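Local coordinates for DUF4785 domain-containing protein (Legionella pneumophila subsp. pneumophila, PDB 4KH9) that is of unknown function but binds calcium, and carries an N-terminal domain followed by two domains related to the immunoglobulin-like E-set families, at residues I265-L270 against S293-Q298; K10-E15 against Y354-T359; S160-E165 against T190-N195. All blocks are in the same frame, centred on the assembly; numbering follows the deposited sequence.

Contact 1. Residues I265-L270 against S293-Q298; sequences IPSASL and SRYALQ
A268 and Y295 give the first of two apolar meetings between residues 265-270 and 293-298, strand starts that face each other without a single hydrogen bond between them. The methyl CB of A268 lies 3.6 Å from CE1 of Y295, approaching the ring obliquely. Two residues further along each strand, L270 and L297 touch through methyl groups: CD1 of L297 sits 3.8 Å from CD1 of L270 and equally far from CD2, and so fits against the fork of that leucine. It gets there because CG of L297 stands anti to its own backbone N (chi1 173°), which carries the end of the side chain nearer L270 than its CB bond alone would suggest.

The polar groups meet without bonding one another. CB of S267 comes within 3.4 Å of OH of Y295, and OG of S267 lies at the edge of the Y295 ring, in its plane, 3.6 Å from CE1 of Y295. Each hydroxyl has its hydrogen bond from another quarter: OH of Y295 with the carbonyl of T291, and OG of S267 with the carboxylate of D353. Both polar ends are thus satisfied inside a buried layer, to which L351 of strand 345-353 and V289 of strand 281-289 also contribute around Y295.

Strand 268-278 belongs to a four-stranded antiparallel sheet and strand 293-302 to a five-stranded one. A268, L270 and Y295 point toward the facing sheet, the end of L297 bends to it, and these side chains pack across the interior of a probable beta sandwich, in keeping with the E-set character of this C-terminal domain.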
ATOM      1  N   ILE A 265      -5.440  13.723   5.841  1.00 35.28           N
ATOM      2  CA  ILE A 265      -5.267  15.020   6.479  1.00 35.22           C
ATOM      3  C   ILE A 265      -6.439  15.178   7.478  1.00 39.65           C
ATOM      4  O   ILE A 265      -7.579  14.923   7.091  1.00 38.79           O
ATOM      5  CB  ILE A 265      -5.202  16.136   5.418  1.00 38.47           C
ATOM      6  CG1 ILE A 265      -3.912  16.000   4.567  1.00 40.56           C
ATOM      7  CG2 ILE A 265      -5.290  17.530   6.041  1.00 38.71           C
ATOM      8  CD1 ILE A 265      -4.163  16.226   3.139  1.00 51.79           C
ATOM      9  N   PRO A 266      -6.194  15.531   8.752  1.00 37.36           N
ATOM     10  CA  PRO A 266      -7.317  15.650   9.713  1.00 36.43           C
ATOM     11  C   PRO A 266      -8.114  16.934   9.444  1.00 38.72           C
ATOM     12  O   PRO A 266      -8.048  17.895  10.210  1.00 37.04           O
ATOM     13  CB  PRO A 266      -6.600  15.664  11.067  1.00 38.55           C
ATOM     14  CG  PRO A 266      -5.246  16.250  10.789  1.00 43.69           C
ATOM     15  CD  PRO A 266      -4.884  15.813   9.398  1.00 39.99           C
ATOM     16  N   SER A 267      -8.850  16.950   8.314  1.00 34.13           N
ATOM     17  CA  SER A 267      -9.624  18.095   7.784  1.00 32.17           C
ATOM     18  C   SER A 267     -10.798  18.490   8.676  1.00 36.04           C
ATOM     19  O   SER A 267     -11.341  19.582   8.516  1.00 36.67           O
ATOM     20  CB  SER A 267     -10.145  17.762   6.397  1.00 30.46           C
ATOM     21  OG  SER A 267     -10.714  16.461   6.356  1.00 34.00           O
ATOM     22  N   ALA A 268     -11.211  17.593   9.589  1.00 32.18           N
ATOM     23  CA  ALA A 268     -12.309  17.836  10.528  1.00 31.04           C
ATOM     24  C   ALA A 268     -12.216  16.873  11.697  1.00 35.30           C
ATOM     25  O   ALA A 268     -11.674  15.766  11.554  1.00 36.49           O
ATOM     26  CB  ALA A 268     -13.659  17.700   9.830  1.00 31.54           C
ATOM     27  N   SER A 269     -12.704  17.308  12.866  1.00 31.16           N
ATOM     28  CA  SER A 269     -12.673  16.496  14.069  1.00 32.13           C
ATOM     29  C   SER A 269     -13.973  16.569  14.843  1.00 35.41           C
ATOM     30  O   SER A 269     -14.628  17.602  14.846  1.00 35.63           O
ATOM     31  CB  SER A 269     -11.529  16.943  14.979  1.00 37.38           C
ATOM     32  OG  SER A 269     -10.274  16.716  14.360  1.00 44.55           O
ATOM     33  N   LEU A 270     -14.340  15.462  15.490  1.00 32.49           N
ATOM     34  CA  LEU A 270     -15.493  15.373  16.398  1.00 33.61           C
ATOM     35  C   LEU A 270     -15.032  15.816  17.790  1.00 41.20           C
ATOM     36  O   LEU A 270     -13.933  15.431  18.218  1.00 38.99           O
ATOM     37  CB  LEU A 270     -16.084  13.958  16.436  1.00 33.20           C
ATOM     38  CG  LEU A 270     -16.513  13.326  15.111  1.00 37.82           C
ATOM     39  CD1 LEU A 270     -16.942  11.894  15.332  1.00 38.77           C
ATOM     40  CD2 LEU A 270     -17.630  14.124  14.435  1.00 36.85           C
ATOM     41  N   SER A 293     -15.854  20.948   2.559  1.00 35.47           N
ATOM     42  CA  SER A 293     -15.974  19.659   1.873  1.00 33.15           C
ATOM     43  C   SER A 293     -17.242  18.974   2.273  1.00 32.89           C
ATOM     44  O   SER A 293     -17.989  19.476   3.106  1.00 31.82           O
ATOM     45  CB  SER A 293     -14.766  18.766   2.203  1.00 35.67           C
ATOM     46  OG  SER A 293     -14.701  17.609   1.383  1.00 39.80           O
ATOM     47  N   ARG A 294     -17.475  17.799   1.697  1.00 31.56           N
ATOM     48  CA  ARG A 294     -18.599  16.953   2.081  1.00 31.09           C
ATOM     49  C   ARG A 294     -18.100  15.935   3.092  1.00 31.75           C
ATOM     50  O   ARG A 294     -17.127  15.216   2.851  1.00 29.36           O
ATOM     51  CB  ARG A 294     -19.251  16.285   0.862  1.00 33.30           C
ATOM     52  CG  ARG A 294     -20.493  15.494   1.237  1.00 34.34           C
ATOM     53  CD  ARG A 294     -21.164  14.923   0.007  1.00 34.51           C
ATOM     54  NE  ARG A 294     -22.410  14.254   0.367  1.00 34.18           N
ATOM     55  CZ  ARG A 294     -23.543  14.864   0.701  1.00 39.26           C
ATOM     56  NH1 ARG A 294     -23.602  16.188   0.764  1.00 33.37           N
ATOM     57  NH2 ARG A 294     -24.613  14.154   1.017  1.00 33.08           N
ATOM     58  N   TYR A 295     -18.775  15.873   4.231  1.00 28.50           N
ATOM     59  CA  TYR A 295     -18.400  14.972   5.313  1.00 27.51           C
ATOM     60  C   TYR A 295     -19.555  14.072   5.702  1.00 33.79           C
ATOM     61  O   TYR A 295     -20.730  14.482   5.628  1.00 31.86           O
ATOM     62  CB  TYR A 295     -17.960  15.776   6.546  1.00 28.03           C
ATOM     63  CG  TYR A 295     -16.727  16.618   6.325  1.00 29.05           C
ATOM     64  CD1 TYR A 295     -15.456  16.103   6.557  1.00 30.11           C
ATOM     65  CD2 TYR A 295     -16.829  17.946   5.931  1.00 30.02           C
ATOM     66  CE1 TYR A 295     -14.310  16.877   6.351  1.00 30.51           C
ATOM     67  CE2 TYR A 295     -15.691  18.739   5.747  1.00 31.10           C
ATOM     68  CZ  TYR A 295     -14.433  18.203   5.977  1.00 36.60           C
ATOM     69  OH  TYR A 295     -13.301  18.954   5.751  1.00 33.65           O
ATOM     70  N   ALA A 296     -19.228  12.857   6.158  1.00 30.56           N
ATOM     71  CA  ALA A 296     -20.254  11.943   6.637  1.00 30.34           C
ATOM     72  C   ALA A 296     -19.928  11.502   8.019  1.00 34.03           C
ATOM     73  O   ALA A 296     -18.819  11.051   8.291  1.00 34.18           O
ATOM     74  CB  ALA A 296     -20.400  10.740   5.721  1.00 31.42           C
ATOM     75  N   LEU A 297     -20.884  11.659   8.908  1.00 33.00           N
ATOM     76  CA  LEU A 297     -20.777  11.180  10.270  1.00 34.89           C
ATOM     77  C   LEU A 297     -21.495   9.857  10.354  1.00 39.73           C
ATOM     78  O   LEU A 297     -22.702   9.814  10.128  1.00 40.54           O
ATOM     79  CB  LEU A 297     -21.362  12.200  11.236  1.00 36.57           C
ATOM     80  CG  LEU A 297     -21.474  11.771  12.696  1.00 43.51           C
ATOM     81  CD1 LEU A 297     -20.092  11.452  13.300  1.00 44.57           C
ATOM     82  CD2 LEU A 297     -22.191  12.815  13.487  1.00 46.28           C
ATOM     83  N   GLN A 298     -20.765   8.780  10.671  1.00 35.98           N
ATOM     84  CA  GLN A 298     -21.331   7.437  10.767  1.00 34.79           C
ATOM     85  C   GLN A 298     -21.233   6.918  12.184  1.00 40.00           C
ATOM     86  O   GLN A 298     -20.193   7.085  12.812  1.00 39.44           O
ATOM     87  CB  GLN A 298     -20.592   6.497   9.820  1.00 34.71           C
ATOM     88  CG  GLN A 298     -21.424   5.314   9.384  1.00 47.17           C
ATOM     89  CD  GLN A 298     -20.611   4.354   8.558  1.00 57.02           C
ATOM     90  OE1 GLN A 298     -20.215   3.282   9.034  1.00 46.73           O
ATOM     91  NE2 GLN A 298     -20.372   4.711   7.302  1.00 41.05           N
TER

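Contact 2. Residues K10-E15 against Y354-T359; sequences KAYECE and YGQLKT
Y12 reaches over to G355 and Q356 from the irregular segment 10-15, and the two backbones come nearest at C14 and G355, whose CA atoms are 7.1 Å apart. No hydrogen bond joins the two segments directly, so the contact is one of packing.

The Y12 ring carries most of it. Its CG is placed between the backbone N and the carbonyl carbon (chi1 70°), which aims the phenol at the turn. The side chain of Q356 crosses one face of the ring: CD lies 4.1 Å above the plane, displaced toward the rim, while NE2 is 3.6 Å from CE1 of Y12. Amide and ring planes are inclined by 56°, too steep for a flat stack. Lower down the same side chain, CG of Q356 approaches OH of Y12 to 3.6 Å. The hydroxyl of Y12 also lies 3.8 Å from CA of G355, a backbone carbon that packs directly against it. SG of C14 looks toward the carbonyl O of G355 from a looser 4.3 Å.

One carboxylate ties the polar ends together. OD2 of D353 takes hydrogen bonds with both OH of Y12 and NE2 of Q356, while OE1 of Q356 accepts from the backbone N of I265. Both ends of the amide are therefore committed, which fixes its rotation over the ring.

C14 is in turn bound to C17 in a disulfide, a covalent staple within the N-terminal loop. In segment 354-359, L357 and K358 are paired opposite D353, fitting a G1 beta bulge in the hairpin that links strands 345-353 and 358-368, with leucine in the left-handed position usually held by glycine.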
ATOM      1  N   LYS A  10      -6.366  20.181  10.315  1.00 40.56           N
ATOM      2  CA  LYS A  10      -5.403  20.648   9.333  1.00 40.03           C
ATOM      3  C   LYS A  10      -6.141  20.895   8.010  1.00 44.72           C
ATOM      4  O   LYS A  10      -6.918  20.053   7.563  1.00 43.93           O
ATOM      5  CB  LYS A  10      -4.261  19.599   9.195  1.00 40.71           C
ATOM      6  CG  LYS A  10      -3.244  19.849   8.078  1.00 43.18           C
ATOM      7  CD  LYS A  10      -2.234  20.929   8.363  1.00 44.53           C
ATOM      8  CE  LYS A  10      -1.203  20.902   7.269  1.00 42.98           C
ATOM      9  NZ  LYS A  10      -0.383  22.128   7.249  1.00 56.24           N
ATOM     10  N   ALA A  11      -5.939  22.068   7.421  1.00 41.01           N
ATOM     11  CA  ALA A  11      -6.565  22.394   6.138  1.00 40.09           C
ATOM     12  C   ALA A  11      -5.751  21.800   4.983  1.00 43.41           C
ATOM     13  O   ALA A  11      -4.554  21.545   5.136  1.00 42.44           O
ATOM     14  CB  ALA A  11      -6.690  23.908   5.978  1.00 40.95           C
ATOM     15  N   TYR A  12      -6.413  21.555   3.840  1.00 39.88           N
ATOM     16  CA  TYR A  12      -5.763  21.082   2.624  1.00 38.92           C
ATOM     17  C   TYR A  12      -6.413  21.781   1.418  1.00 46.77           C
ATOM     18  O   TYR A  12      -7.550  22.251   1.503  1.00 45.52           O
ATOM     19  CB  TYR A  12      -5.790  19.549   2.496  1.00 38.00           C
ATOM     20  CG  TYR A  12      -7.146  18.936   2.226  1.00 39.15           C
ATOM     21  CD1 TYR A  12      -8.048  18.713   3.262  1.00 40.95           C
ATOM     22  CD2 TYR A  12      -7.500  18.503   0.948  1.00 39.52           C
ATOM     23  CE1 TYR A  12      -9.295  18.136   3.024  1.00 41.03           C
ATOM     24  CE2 TYR A  12      -8.730  17.886   0.706  1.00 40.25           C
ATOM     25  CZ  TYR A  12      -9.626  17.706   1.750  1.00 45.69           C
ATOM     26  OH  TYR A  12     -10.856  17.123   1.538  1.00 44.21           O
ATOM     27  N   GLU A  13      -5.651  21.911   0.327  1.00 48.39           N
ATOM     28  CA  GLU A  13      -6.115  22.503  -0.923  1.00 50.60           C
ATOM     29  C   GLU A  13      -6.776  21.398  -1.703  1.00 55.71           C
ATOM     30  O   GLU A  13      -6.123  20.422  -2.061  1.00 54.87           O
ATOM     31  CB  GLU A  13      -4.964  23.182  -1.712  1.00 52.53           C
ATOM     32  CG  GLU A  13      -4.319  24.366  -0.999  1.00 64.31           C
ATOM     33  CD  GLU A  13      -3.252  25.116  -1.781  1.00 94.53           C
ATOM     34  OE1 GLU A  13      -3.404  25.272  -3.016  1.00 98.73           O
ATOM     35  OE2 GLU A  13      -2.288  25.599  -1.143  1.00 83.59           O
ATOM     36  N   CYS A  14      -8.092  21.506  -1.884  1.00 54.98           N
ATOM     37  CA  CYS A  14      -8.889  20.491  -2.550  1.00 56.02           C
ATOM     38  C   CYS A  14      -9.398  20.993  -3.877  1.00 60.87           C
ATOM     39  O   CYS A  14     -10.026  22.051  -3.935  1.00 61.38           O
ATOM     40  CB  CYS A  14     -10.037  20.055  -1.655  1.00 56.90           C
ATOM     41  SG  CYS A  14     -10.804  18.499  -2.166  1.00 60.92           S
ATOM     42  N   GLU A  15      -9.132  20.223  -4.943  1.00 57.54           N
ATOM     43  CA  GLU A  15      -9.531  20.552  -6.318  1.00 57.19           C
ATOM     44  C   GLU A  15     -10.901  19.982  -6.661  1.00 58.46           C
ATOM     45  O   GLU A  15     -11.650  20.625  -7.394  1.00 59.62           O
ATOM     46  CB  GLU A  15      -8.485  20.049  -7.346  1.00 58.62           C
ATOM     47  CG  GLU A  15      -8.155  18.562  -7.275  1.00 69.43           C
ATOM     48  CD  GLU A  15      -7.158  18.021  -8.284  1.00 98.56           C
ATOM     49  OE1 GLU A  15      -6.462  18.825  -8.948  1.00102.36           O
ATOM     50  OE2 GLU A  15      -7.043  16.779  -8.375  1.00 94.62           O
ATOM     51  N   TYR A 354     -15.373  13.099   2.040  1.00 32.50           N
ATOM     52  CA  TYR A 354     -15.550  12.590   0.680  1.00 33.75           C
ATOM     53  C   TYR A 354     -14.608  13.248  -0.314  1.00 38.68           C
ATOM     54  O   TYR A 354     -14.410  12.695  -1.398  1.00 38.36           O
ATOM     55  CB  TYR A 354     -16.987  12.743   0.212  1.00 36.44           C
ATOM     56  CG  TYR A 354     -17.907  11.733   0.860  1.00 39.85           C
ATOM     57  CD1 TYR A 354     -17.907  10.405   0.455  1.00 43.00           C
ATOM     58  CD2 TYR A 354     -18.823  12.119   1.827  1.00 41.97           C
ATOM     59  CE1 TYR A 354     -18.783   9.480   1.009  1.00 46.45           C
ATOM     60  CE2 TYR A 354     -19.715  11.205   2.381  1.00 44.60           C
ATOM     61  CZ  TYR A 354     -19.677   9.879   1.986  1.00 53.87           C
ATOM     62  OH  TYR A 354     -20.540   8.964   2.535  1.00 53.89           O
ATOM     63  N   GLY A 355     -14.003  14.384   0.066  1.00 34.75           N
ATOM     64  CA  GLY A 355     -12.997  15.040  -0.762  1.00 34.58           C
ATOM     65  C   GLY A 355     -11.728  14.210  -0.802  1.00 39.17           C
ATOM     66  O   GLY A 355     -11.010  14.210  -1.798  1.00 40.89           O
ATOM     67  N   GLN A 356     -11.461  13.468   0.283  1.00 34.34           N
ATOM     68  CA  GLN A 356     -10.292  12.606   0.431  1.00 32.85           C
ATOM     69  C   GLN A 356     -10.637  11.147   0.240  1.00 39.12           C
ATOM     70  O   GLN A 356      -9.747  10.356  -0.065  1.00 40.46           O
ATOM     71  CB  GLN A 356      -9.675  12.784   1.826  1.00 32.59           C
ATOM     72  CG  GLN A 356      -8.924  14.096   2.010  1.00 37.67           C
ATOM     73  CD  GLN A 356      -8.252  14.112   3.346  1.00 43.72           C
ATOM     74  OE1 GLN A 356      -7.219  13.477   3.550  1.00 39.41           O
ATOM     75  NE2 GLN A 356      -8.862  14.773   4.309  1.00 31.05           N
ATOM     76  N   LEU A 357     -11.912  10.783   0.471  1.00 34.96           N
ATOM     77  CA  LEU A 357     -12.426   9.422   0.480  1.00 35.29           C
ATOM     78  C   LEU A 357     -11.647   8.653   1.553  1.00 39.37           C
ATOM     79  O   LEU A 357     -11.203   7.520   1.351  1.00 40.01           O
ATOM     80  CB  LEU A 357     -12.381   8.752  -0.917  1.00 35.38           C
ATOM     81  CG  LEU A 357     -13.370   9.294  -1.944  1.00 40.44           C
ATOM     82  CD1 LEU A 357     -12.990   8.855  -3.348  1.00 41.49           C
ATOM     83  CD2 LEU A 357     -14.794   8.831  -1.628  1.00 42.26           C
ATOM     84  N   LYS A 358     -11.454   9.329   2.695  1.00 33.81           N
ATOM     85  CA  LYS A 358     -10.788   8.809   3.882  1.00 32.00           C
ATOM     86  C   LYS A 358     -11.577   9.149   5.147  1.00 34.61           C
ATOM     87  O   LYS A 358     -12.250  10.193   5.216  1.00 31.22           O
ATOM     88  CB  LYS A 358      -9.353   9.394   4.018  1.00 33.49           C
ATOM     89  CG  LYS A 358      -8.375   9.113   2.891  1.00 37.97           C
ATOM     90  CD  LYS A 358      -7.800   7.699   2.916  1.00 39.69           C
ATOM     91  CE  LYS A 358      -7.093   7.369   1.619  1.00 37.54           C
ATOM     92  NZ  LYS A 358      -6.771   5.926   1.539  1.00 46.00           N
ATOM     93  N   THR A 359     -11.456   8.278   6.163  1.00 32.54           N
ATOM     94  CA  THR A 359     -11.944   8.526   7.523  1.00 32.26           C
ATOM     95  C   THR A 359     -10.939   9.521   8.091  1.00 37.57           C
ATOM     96  O   THR A 359      -9.730   9.247   8.028  1.00 40.10           O
ATOM     97  CB  THR A 359     -12.069   7.197   8.303  1.00 39.38           C
ATOM     98  OG1 THR A 359     -13.082   6.422   7.692  1.00 33.91           O
ATOM     99  CG2 THR A 359     -12.439   7.395   9.757  1.00 39.78           C
TER

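Contact 3. Residues S160-E165 against T190-N195; sequences SITYLE and TEYDVN
The Y192 ring meets T162 at its phenol end: CG2 of the threonine approaches obliquely, 3.8 Å from CE2, and is set neither squarely over a face nor at an edge. Around the ring, L185 of strand 178-186, N187 just after that strand, and I253 of strand 251-264 supply further contacts, so the tyrosine is buried though its own segment is a loop.

The polar link is short and belongs to the side chains alone. OG1 of T162 and OH of Y192 are 2.7 Å apart in a hydrogen bond that either hydroxyl could donate. The two side chains come from opposite directions and meet end on, one from segment 160-165 and the other from the loop before strand 196-202. The threonine's branches share the work: OG1 lies beside the backbone N (chi1 -63°), which turns it to the phenol oxygen, while CG2, anti to that N, packs beside the ring. CG2 of T162 also comes within 3.7 Å of OH of Y192, so one residue offers the phenol both a polar and an apolar neighbour.

T162 is itself steadied on its backbone side. Its N-H donates to OG of S160 over 3.0 Å with an angle of 161° at the hydrogen, forming an ST turn. OG1 of T162 has a second hydrogen-bonding partner in the side-chain amide ND2 of N187.

Chemically, the pair is consistent with two neutral hydroxyls, and the buried phenol oxygen is hydrogen-bonded without a charged group of either segment taking part. ND2 of N187, as a donor, makes OG1 of T162 its acceptor, so the threonine oxygen is engaged by two partners, while the proton between OG1 and the phenol OH stays unassigned.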
ATOM      1  N   SER A 160      12.902 -20.133  -4.632  1.00 24.09           N
ATOM      2  CA  SER A 160      13.789 -19.766  -3.529  1.00 25.22           C
ATOM      3  C   SER A 160      13.051 -19.776  -2.202  1.00 28.98           C
ATOM      4  O   SER A 160      11.865 -19.432  -2.155  1.00 27.24           O
ATOM      5  CB  SER A 160      14.375 -18.379  -3.762  1.00 27.22           C
ATOM      6  OG  SER A 160      15.210 -18.041  -2.668  1.00 29.25           O
ATOM      7  N   ILE A 161      13.741 -20.164  -1.121  1.00 28.51           N
ATOM      8  CA  ILE A 161      13.135 -20.155   0.224  1.00 29.30           C
ATOM      9  C   ILE A 161      13.570 -18.831   0.933  1.00 31.16           C
ATOM     10  O   ILE A 161      13.225 -18.614   2.087  1.00 30.89           O
ATOM     11  CB  ILE A 161      13.478 -21.436   1.047  1.00 33.69           C
ATOM     12  CG1 ILE A 161      15.005 -21.559   1.292  1.00 35.19           C
ATOM     13  CG2 ILE A 161      12.919 -22.697   0.329  1.00 35.23           C
ATOM     14  CD1 ILE A 161      15.461 -22.557   2.435  1.00 41.13           C
ATOM     15  N   THR A 162      14.301 -17.952   0.220  1.00 27.32           N
ATOM     16  CA  THR A 162      14.760 -16.653   0.743  1.00 26.14           C
ATOM     17  C   THR A 162      13.728 -15.592   0.394  1.00 30.01           C
ATOM     18  O   THR A 162      13.402 -15.393  -0.786  1.00 27.98           O
ATOM     19  CB  THR A 162      16.159 -16.259   0.241  1.00 31.75           C
ATOM     20  OG1 THR A 162      17.104 -17.208   0.702  1.00 29.20           O
ATOM     21  CG2 THR A 162      16.594 -14.865   0.756  1.00 27.61           C
ATOM     22  N   TYR A 163      13.182 -14.928   1.433  1.00 27.04           N
ATOM     23  CA  TYR A 163      12.194 -13.897   1.205  1.00 27.36           C
ATOM     24  C   TYR A 163      12.475 -12.668   2.047  1.00 32.59           C
ATOM     25  O   TYR A 163      13.188 -12.737   3.056  1.00 34.26           O
ATOM     26  CB  TYR A 163      10.771 -14.413   1.486  1.00 29.09           C
ATOM     27  CG  TYR A 163      10.562 -14.914   2.896  1.00 33.52           C
ATOM     28  CD1 TYR A 163      10.168 -14.047   3.915  1.00 35.12           C
ATOM     29  CD2 TYR A 163      10.717 -16.268   3.208  1.00 35.45           C
ATOM     30  CE1 TYR A 163       9.925 -14.511   5.205  1.00 35.75           C
ATOM     31  CE2 TYR A 163      10.497 -16.738   4.504  1.00 36.94           C
ATOM     32  CZ  TYR A 163      10.082 -15.857   5.494  1.00 40.73           C
ATOM     33  OH  TYR A 163       9.841 -16.297   6.769  1.00 41.01           O
ATOM     34  N   LEU A 164      11.911 -11.548   1.612  1.00 29.93           N
ATOM     35  CA  LEU A 164      11.972 -10.275   2.315  1.00 29.06           C
ATOM     36  C   LEU A 164      10.638 -10.038   2.939  1.00 33.59           C
ATOM     37  O   LEU A 164       9.630 -10.131   2.238  1.00 33.80           O
ATOM     38  CB  LEU A 164      12.339  -9.129   1.360  1.00 28.22           C
ATOM     39  CG  LEU A 164      12.476  -7.740   1.994  1.00 32.25           C
ATOM     40  CD1 LEU A 164      13.729  -7.654   2.859  1.00 31.47           C
ATOM     41  CD2 LEU A 164      12.475  -6.670   0.947  1.00 34.95           C
ATOM     42  N   GLU A 165      10.600  -9.755   4.246  1.00 30.46           N
ATOM     43  CA  GLU A 165       9.330  -9.451   4.916  1.00 29.65           C
ATOM     44  C   GLU A 165       9.308  -7.952   5.326  1.00 31.65           C
ATOM     45  O   GLU A 165      10.263  -7.476   5.896  1.00 27.24           O
ATOM     46  CB  GLU A 165       9.107 -10.376   6.116  1.00 30.94           C
ATOM     47  CG  GLU A 165       7.738 -10.163   6.738  1.00 38.12           C
ATOM     48  CD  GLU A 165       7.376 -11.166   7.815  1.00 58.23           C
ATOM     49  OE1 GLU A 165       7.216 -12.358   7.472  1.00 48.98           O
ATOM     50  OE2 GLU A 165       7.207 -10.759   8.988  1.00 45.81           O
ATOM     51  N   THR A 190      19.755 -20.446   6.515  1.00 59.75           N
ATOM     52  CA  THR A 190      20.862 -19.482   6.528  1.00 58.78           C
ATOM     53  C   THR A 190      20.547 -18.213   7.345  1.00 60.33           C
ATOM     54  O   THR A 190      19.439 -17.672   7.280  1.00 59.98           O
ATOM     55  CB  THR A 190      21.190 -19.075   5.070  1.00 68.18           C
ATOM     56  OG1 THR A 190      21.353 -20.232   4.247  1.00 71.79           O
ATOM     57  CG2 THR A 190      22.419 -18.202   4.960  1.00 67.04           C
ATOM     58  N   GLU A 191      21.559 -17.710   8.054  1.00 54.98           N
ATOM     59  CA  GLU A 191      21.501 -16.467   8.820  1.00 54.10           C
ATOM     60  C   GLU A 191      22.298 -15.434   8.046  1.00 54.32           C
ATOM     61  O   GLU A 191      23.510 -15.611   7.848  1.00 54.75           O
ATOM     62  CB  GLU A 191      22.026 -16.649  10.268  1.00 56.47           C
ATOM     63  CG  GLU A 191      21.177 -17.551  11.160  1.00 69.75           C
ATOM     64  CD  GLU A 191      19.806 -17.039  11.566  1.00103.32           C
ATOM     65  OE1 GLU A 191      19.685 -15.843  11.919  1.00100.97           O
ATOM     66  OE2 GLU A 191      18.858 -17.857  11.587  1.00108.88           O
ATOM     67  N   TYR A 192      21.609 -14.413   7.517  1.00 46.29           N
ATOM     68  CA  TYR A 192      22.283 -13.380   6.722  1.00 44.71           C
ATOM     69  C   TYR A 192      22.696 -12.210   7.588  1.00 41.15           C
ATOM     70  O   TYR A 192      22.103 -11.988   8.650  1.00 37.88           O
ATOM     71  CB  TYR A 192      21.372 -12.858   5.584  1.00 46.08           C
ATOM     72  CG  TYR A 192      20.890 -13.911   4.605  1.00 48.32           C
ATOM     73  CD1 TYR A 192      21.775 -14.542   3.736  1.00 50.42           C
ATOM     74  CD2 TYR A 192      19.541 -14.232   4.511  1.00 49.01           C
ATOM     75  CE1 TYR A 192      21.332 -15.492   2.813  1.00 51.90           C
ATOM     76  CE2 TYR A 192      19.083 -15.167   3.581  1.00 49.96           C
ATOM     77  CZ  TYR A 192      19.986 -15.805   2.742  1.00 58.71           C
ATOM     78  OH  TYR A 192      19.553 -16.739   1.825  1.00 61.66           O
ATOM     79  N   ASP A 193      23.687 -11.460   7.102  1.00 36.64           N
ATOM     80  CA  ASP A 193      24.149 -10.182   7.618  1.00 36.80           C
ATOM     81  C   ASP A 193      23.908  -9.147   6.548  1.00 41.58           C
ATOM     82  O   ASP A 193      24.509  -9.211   5.472  1.00 42.66           O
ATOM     83  CB  ASP A 193      25.605 -10.180   8.064  1.00 39.53           C
ATOM     84  CG  ASP A 193      25.959  -8.830   8.719  1.00 48.01           C
ATOM     85  OD1 ASP A 193      25.252  -8.426   9.667  1.00 45.74           O
ATOM     86  OD2 ASP A 193      26.845  -8.130   8.194  1.00 58.04           O
ATOM     87  N   VAL A 194      22.983  -8.225   6.812  1.00 37.42           N
ATOM     88  CA  VAL A 194      22.570  -7.218   5.839  1.00 35.97           C
ATOM     89  C   VAL A 194      23.107  -5.832   6.225  1.00 39.67           C
ATOM     90  O   VAL A 194      22.985  -5.438   7.372  1.00 37.75           O
ATOM     91  CB  VAL A 194      21.016  -7.210   5.712  1.00 38.47           C
ATOM     92  CG1 VAL A 194      20.543  -6.162   4.710  1.00 37.64           C
ATOM     93  CG2 VAL A 194      20.490  -8.591   5.309  1.00 38.19           C
ATOM     94  N   ASN A 195      23.648  -5.097   5.242  1.00 38.43           N
ATOM     95  CA  ASN A 195      24.122  -3.734   5.405  1.00 40.69           C
ATOM     96  C   ASN A 195      23.608  -2.848   4.253  1.00 46.57           C
ATOM     97  O   ASN A 195      23.463  -1.642   4.449  1.00 49.53           O
ATOM     98  CB  ASN A 195      25.649  -3.681   5.492  1.00 44.54           C
ATOM     99  CG  ASN A 195      26.232  -4.254   6.766  1.00 67.23           C
ATOM    100  OD1 ASN A 195      25.956  -3.778   7.874  1.00 62.75           O
ATOM    101  ND2 ASN A 195      27.081  -5.270   6.637  1.00 57.63           N
TER

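How the contacts relate
Contacts 1 and 2 form one neighbourhood, with centres 9 Å apart. Backbone pairs join them: O of P266 lies 2.8 Å from N of K10, and O of R294 lies 2.9 Å from N of Y354, both probable hydrogen bonds. D353 serves both, through S267 in one and Y12 and Q356 in the other. Contact 3 stands apart in the central domain, on the opposite side of the chain's centre, its own centre 43 Å from that of contact 1 and 40 Å from that of contact 2. Calcium-site residues lie at some remove: about 11 Å separates the side chains of L297 and D27, and likewise those of Y192 and D196.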